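Local coordinates for Blr3880 protein (Bradyrhizobium japonicum, PDB 2OOD) that probably catalyses the zinc-dependent hydrolytic deamination of guanine to xanthine and ammonia in purine breakdown, at residues R206-A211 with Q253-V258; A218-K223 with K261-G266. All blocks are in the same frame, centred on the assembly; numbering follows the deposited sequence.

Contact 1: R206-A211 with Q253-V258. With GUN (guanine), chain C.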
loop_
_atom_site.group_PDB
_atom_site.type_symbol
_atom_site.label_atom_id
_atom_site.label_comp_id
_atom_site.label_asym_id
_atom_site.label_seq_id
_atom_site.Cartn_x
_atom_site.Cartn_y
_atom_site.Cartn_z
ATOM N N ARG A 206 26.314 4.653 8.280
ATOM C CA ARG A 206 25.116 3.878 7.996
ATOM C C ARG A 206 24.214 3.643 9.202
ATOM O O ARG A 206 23.058 4.074 9.206
ATOM C CB ARG A 206 25.491 2.554 7.351
ATOM C CG ARG A 206 24.317 1.840 6.749
ATOM C CD ARG A 206 24.750 1.123 5.513
ATOM N NE ARG A 206 23.638 0.430 4.879
ATOM C CZ ARG A 206 23.687 -0.091 3.660
ATOM N NH1 ARG A 206 24.795 0.006 2.937
ATOM N NH2 ARG A 206 22.630 -0.711 3.167
ATOM N N PHE A 207 24.725 2.954 10.218
ATOM C CA PHE A 207 23.945 2.709 11.424
ATOM C C PHE A 207 24.821 2.107 12.516
ATOM O O PHE A 207 25.716 1.304 12.241
ATOM C CB PHE A 207 22.728 1.821 11.108
ATOM C CG PHE A 207 23.070 0.400 10.779
ATOM C CD1 PHE A 207 24.088 0.095 9.878
ATOM C CD2 PHE A 207 22.348 -0.645 11.354
ATOM C CE1 PHE A 207 24.390 -1.236 9.558
ATOM C CE2 PHE A 207 22.645 -1.987 11.036
ATOM C CZ PHE A 207 23.665 -2.275 10.138
ATOM N N ALA A 208 24.564 2.521 13.756
ATOM C CA ALA A 208 25.338 2.082 14.912
ATOM C C ALA A 208 25.718 0.617 14.863
ATOM O O ALA A 208 26.873 0.261 15.096
ATOM C CB ALA A 208 24.580 2.388 16.201
ATOM N N PHE A 209 24.754 -0.235 14.550
ATOM C CA PHE A 209 25.031 -1.665 14.498
ATOM C C PHE A 209 26.199 -2.025 13.586
ATOM O O PHE A 209 26.879 -3.024 13.815
ATOM C CB PHE A 209 23.790 -2.427 14.045
ATOM C CG PHE A 209 23.958 -3.917 14.072
ATOM C CD1 PHE A 209 24.206 -4.577 15.273
ATOM C CD2 PHE A 209 23.844 -4.670 12.906
ATOM C CE1 PHE A 209 24.338 -5.972 15.315
ATOM C CE2 PHE A 209 23.975 -6.072 12.935
ATOM C CZ PHE A 209 24.220 -6.720 14.143
ATOM N N GLY A 210 26.418 -1.221 12.552
ATOM C CA GLY A 210 27.506 -1.490 11.629
ATOM C C GLY A 210 28.595 -0.433 11.683
ATOM O O GLY A 210 29.313 -0.231 10.701
ATOM N N ALA A 211 28.734 0.229 12.832
ATOM C CA ALA A 211 29.734 1.277 12.997
ATOM C C ALA A 211 30.562 1.159 14.275
ATOM O O ALA A 211 30.057 1.394 15.380
ATOM C CB ALA A 211 29.061 2.631 12.953
ATOM N N GLN A 253 23.386 3.672 26.898
ATOM C CA GLN A 253 22.060 3.326 27.421
ATOM C C GLN A 253 20.972 3.063 26.378
ATOM O O GLN A 253 20.225 2.089 26.489
ATOM C CB GLN A 253 21.606 4.429 28.385
ATOM C CG GLN A 253 22.774 5.006 29.175
ATOM C CD GLN A 253 23.652 3.897 29.743
ATOM O OE1 GLN A 253 23.199 3.110 30.590
ATOM N NE2 GLN A 253 24.906 3.809 29.269
ATOM N N ASP A 254 20.867 3.942 25.384
ATOM C CA ASP A 254 19.872 3.778 24.329
ATOM C C ASP A 254 20.474 4.035 22.948
ATOM O O ASP A 254 21.565 4.599 22.825
ATOM C CB ASP A 254 18.663 4.698 24.577
ATOM C CG ASP A 254 19.063 6.110 24.972
ATOM O OD1 ASP A 254 20.085 6.606 24.452
ATOM O OD2 ASP A 254 18.348 6.732 25.788
ATOM N N TYR A 255 19.765 3.617 21.904
ATOM C CA TYR A 255 20.260 3.789 20.547
ATOM C C TYR A 255 20.679 5.236 20.261
ATOM O O TYR A 255 21.752 5.478 19.699
ATOM C CB TYR A 255 19.196 3.321 19.553
ATOM C CG TYR A 255 19.752 2.809 18.239
ATOM C CD1 TYR A 255 19.239 1.657 17.652
ATOM C CD2 TYR A 255 20.762 3.488 17.567
ATOM C CE1 TYR A 255 19.715 1.194 16.424
ATOM C CE2 TYR A 255 21.245 3.037 16.337
ATOM C CZ TYR A 255 20.716 1.893 15.768
ATOM O OH TYR A 255 21.165 1.464 14.531
ATOM N N LEU A 256 19.842 6.196 20.645
ATOM C CA LEU A 256 20.172 7.601 20.423
ATOM C C LEU A 256 21.429 7.972 21.210
ATOM O O LEU A 256 22.195 8.839 20.800
ATOM C CB LEU A 256 19.005 8.493 20.860
ATOM C CG LEU A 256 19.163 10.009 20.708
ATOM C CD1 LEU A 256 19.353 10.371 19.256
ATOM C CD2 LEU A 256 17.937 10.705 21.246
ATOM N N GLY A 257 21.638 7.305 22.340
ATOM C CA GLY A 257 22.795 7.586 23.173
ATOM C C GLY A 257 24.113 7.325 22.474
ATOM O O GLY A 257 25.109 8.005 22.738
ATOM N N VAL A 258 24.127 6.338 21.583
ATOM C CA VAL A 258 25.334 6.004 20.847
ATOM C C VAL A 258 25.793 7.186 20.000
ATOM O O VAL A 258 26.979 7.510 19.971
ATOM C CB VAL A 258 25.104 4.803 19.919
ATOM C CG1 VAL A 258 26.391 4.476 19.163
ATOM C CG2 VAL A 258 24.631 3.608 20.729
HETATM N N9 GUN C . 20.549 0.588 8.109
HETATM C C8 GUN C . 20.972 -0.622 8.547
HETATM N N7 GUN C . 20.066 -1.532 8.334
HETATM C C5 GUN C . 18.994 -0.971 7.732
HETATM C C6 GUN C . 17.729 -1.456 7.267
HETATM O O6 GUN C . 17.416 -2.649 7.364
HETATM N N1 GUN C . 16.858 -0.541 6.679
HETATM C C2 GUN C . 17.201 0.797 6.556
HETATM N N2 GUN C . 16.321 1.685 5.957
HETATM N N3 GUN C . 18.365 1.252 6.985
HETATM C C4 GUN C . 19.279 0.417 7.578
#
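Phe207 and Ala208 meet the side chain of Tyr255, which reaches across from near the start of helix 255-260. Just before them, Arg206 lies beside the ligand: guanine N9 is near the guanidinium plane, off its edge and without a bond, while NH2 forms a salt bridge with Glu107.

Phe207 has two neighbours of different kinds. Its CB lies 3.8 Å from Tyr255 OH, while its ring meets the ligand: guanine C8 sits over the ring centre, 3.0 Å above the plane. The C8 rim of the base points into the phenyl face, an inclined edge-to-face contact with the planes about 66° apart. CG stands between the backbone N and the carbonyl carbon (chi1 70°), turned back over its own backbone, which lets the opposite ring face lie against the turn, with Gly210 N 3.6 Å above the plane toward the rim. The ring lies between the base and its own loop; an alanine here would probably leave guanine C8 without the phenyl face it meets and open a gap between base and turn.

Ala208 is where the two segments pack most directly. Its CB points at the helix and approaches the Tyr255 ring obliquely, 3.4 Å from CE2 with CZ next nearest; Val258 CG1 meets the same methyl at 4.1 Å. The tyrosine hydroxyl is hydrogen-bonded to Glu241 of helix 239-248. Ala208 N is bonded to Tyr259 OH, one turn beyond Tyr255.

Phe207 CE2 lies at the edge of the Phe209 ring, in its plane. The loop then closes through a bond from Gly210 N to Phe207 O, at 2.6 Å. Following strand 199-205, this turn is a strand-to-helix loop of the amidohydrolase TIM barrel, and through Phe207 it forms part of the guanine pocket.

Contact 2: A218-K223 with K261-G266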
loop_
_atom_site.group_PDB
_atom_site.type_symbol
_atom_site.label_atom_id
_atom_site.label_comp_id
_atom_site.label_asym_id
_atom_site.label_seq_id
_atom_site.Cartn_x
_atom_site.Cartn_y
_atom_site.Cartn_z
ATOM N N ALA A 218 35.197 9.097 13.743
ATOM C CA ALA A 218 35.604 9.728 12.497
ATOM C C ALA A 218 34.500 10.694 12.042
ATOM O O ALA A 218 34.781 11.818 11.604
ATOM C CB ALA A 218 35.847 8.661 11.429
ATOM N N CYS A 219 33.247 10.249 12.148
ATOM C CA CYS A 219 32.105 11.076 11.762
ATOM C C CYS A 219 32.091 12.304 12.646
ATOM O O CYS A 219 31.754 13.399 12.202
ATOM C CB CYS A 219 30.790 10.317 11.949
ATOM S SG CYS A 219 30.611 8.873 10.893
ATOM N N GLN A 220 32.452 12.105 13.908
ATOM C CA GLN A 220 32.496 13.191 14.872
ATOM C C GLN A 220 33.510 14.217 14.383
ATOM O O GLN A 220 33.207 15.414 14.316
ATOM C CB GLN A 220 32.896 12.654 16.247
ATOM C CG GLN A 220 33.113 13.722 17.298
ATOM C CD GLN A 220 33.440 13.129 18.661
ATOM O OE1 GLN A 220 34.190 12.147 18.767
ATOM N NE2 GLN A 220 32.891 13.732 19.713
ATOM N N ARG A 221 34.706 13.745 14.030
ATOM C CA ARG A 221 35.757 14.630 13.531
ATOM C C ARG A 221 35.276 15.388 12.289
ATOM O O ARG A 221 35.424 16.613 12.194
ATOM C CB ARG A 221 37.025 13.835 13.188
ATOM C CG ARG A 221 38.001 14.623 12.323
ATOM C CD ARG A 221 39.431 14.578 12.843
ATOM N NE ARG A 221 40.273 13.590 12.168
ATOM C CZ ARG A 221 41.397 13.888 11.516
ATOM N NH1 ARG A 221 41.809 15.149 11.440
ATOM N NH2 ARG A 221 42.127 12.927 10.961
ATOM N N LEU A 222 34.696 14.655 11.342
ATOM C CA LEU A 222 34.195 15.263 10.125
ATOM C C LEU A 222 33.199 16.374 10.434
ATOM O O LEU A 222 33.298 17.480 9.901
ATOM C CB LEU A 222 33.534 14.199 9.254
ATOM C CG LEU A 222 34.512 13.309 8.494
ATOM C CD1 LEU A 222 33.807 12.088 7.932
ATOM C CD2 LEU A 222 35.147 14.136 7.386
ATOM N N LYS A 223 32.239 16.078 11.299
ATOM C CA LYS A 223 31.221 17.058 11.655
ATOM C C LYS A 223 31.842 18.276 12.326
ATOM O O LYS A 223 31.332 19.393 12.211
ATOM C CB LYS A 223 30.176 16.413 12.574
ATOM C CG LYS A 223 29.117 17.370 13.093
ATOM C CD LYS A 223 28.344 18.067 11.977
ATOM C CE LYS A 223 27.298 19.003 12.574
ATOM N NZ LYS A 223 26.505 19.725 11.552
ATOM N N LYS A 261 27.050 10.276 22.074
ATOM C CA LYS A 261 28.387 10.062 22.607
ATOM C C LYS A 261 29.406 10.697 21.675
ATOM O O LYS A 261 30.521 11.009 22.085
ATOM C CB LYS A 261 28.672 8.557 22.742
ATOM C CG LYS A 261 30.117 8.204 23.111
ATOM C CD LYS A 261 30.371 6.691 23.069
ATOM C CE LYS A 261 31.832 6.359 23.376
ATOM N NZ LYS A 261 32.227 4.935 23.084
ATOM N N PHE A 262 29.018 10.906 20.422
ATOM C CA PHE A 262 29.926 11.488 19.444
ATOM C C PHE A 262 29.461 12.819 18.860
ATOM O O PHE A 262 29.883 13.199 17.772
ATOM C CB PHE A 262 30.163 10.487 18.321
ATOM C CG PHE A 262 30.789 9.201 18.781
ATOM C CD1 PHE A 262 32.174 9.083 18.887
ATOM C CD2 PHE A 262 29.997 8.101 19.107
ATOM C CE1 PHE A 262 32.764 7.881 19.311
ATOM C CE2 PHE A 262 30.577 6.897 19.533
ATOM C CZ PHE A 262 31.962 6.789 19.632
ATOM N N ASP A 263 28.602 13.524 19.588
ATOM C CA ASP A 263 28.080 14.829 19.157
ATOM C C ASP A 263 27.441 14.865 17.771
ATOM O O ASP A 263 27.463 15.905 17.108
ATOM C CB ASP A 263 29.181 15.891 19.193
ATOM C CG ASP A 263 29.853 15.986 20.541
ATOM O OD1 ASP A 263 29.138 16.192 21.548
ATOM O OD2 ASP A 263 31.097 15.856 20.588
ATOM N N LEU A 264 26.874 13.748 17.333
ATOM C CA LEU A 264 26.235 13.705 16.030
ATOM C C LEU A 264 24.797 14.234 16.090
ATOM O O LEU A 264 24.281 14.750 15.097
ATOM C CB LEU A 264 26.236 12.274 15.497
ATOM C CG LEU A 264 27.615 11.648 15.297
ATOM C CD1 LEU A 264 27.464 10.234 14.751
ATOM C CD2 LEU A 264 28.427 12.505 14.342
ATOM N N VAL A 265 24.154 14.116 17.250
ATOM C CA VAL A 265 22.774 14.568 17.387
ATOM C C VAL A 265 22.641 16.063 17.605
ATOM O O VAL A 265 23.228 16.627 18.525
ATOM C CB VAL A 265 22.046 13.845 18.542
ATOM C CG1 VAL A 265 20.631 14.371 18.675
ATOM C CG2 VAL A 265 22.023 12.357 18.278
ATOM N N GLY A 266 21.850 16.691 16.742
ATOM C CA GLY A 266 21.621 18.125 16.805
ATOM C C GLY A 266 21.042 18.561 15.471
ATOM O O GLY A 266 20.560 17.709 14.721
#
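Gln220 lies across the backbone of Phe262 and reaches Asp263 with its amide. This is the closely packed part of the contact: CG, anti to the backbone N (chi1 174°), is set against Phe262 O at 3.3 Å, and the extended chain beyond carries the amide on to Asp263. OE1 lies near the plane of the Phe262 ring at its edge, 3.7 Å from CD1, with amide and ring planes 77° apart. Deeper in, Leu264 CD2 packs on Cys219 CB at 4.0 Å, and the cysteine also touches Ile203 and Pro205 of strand 199-205.

Toward solvent the contact thins to a single polar link. Gln220 NE2 donates to Asp263 OD2 over 2.9 Å, with an N-H...O angle of 143°. The carboxylate oxygen lies in the amide plane, whereas NE2 approaches from above the carboxylate plane. Asp263, with its positive phi, is the C-prime residue of the Schellman motif that ends helix 255-260. Lys261 is directed elsewhere, in a salt bridge with Asp251.

A bent bond at an exposed residue, to a carboxylate that is probably charged, is likely to add less to the joining of helices 213-225 and 255-260 than the buried packing of Leu264 on Cys219.

Both contacts join the region of helix 213-225 to that of helix 255-260, and their segments alternate along the chain: contact 1 uses the loop before the first helix and the start of the second, contact 2 the body of the first and the turn after the second. Contact 1 is buried and runs through aromatic and methyl groups beside the guanine, its tyrosine hydroxyl bonded to Glu241, outside the pair. Contact 2 is only partly buried, lies farther from the ligand, and adds a side-chain hydrogen bond at its exposed side. Their centres are 12 Å apart, and Leu256 CD1 of contact 1 packs on Val265 CG2 of contact 2 at 3.5 Å.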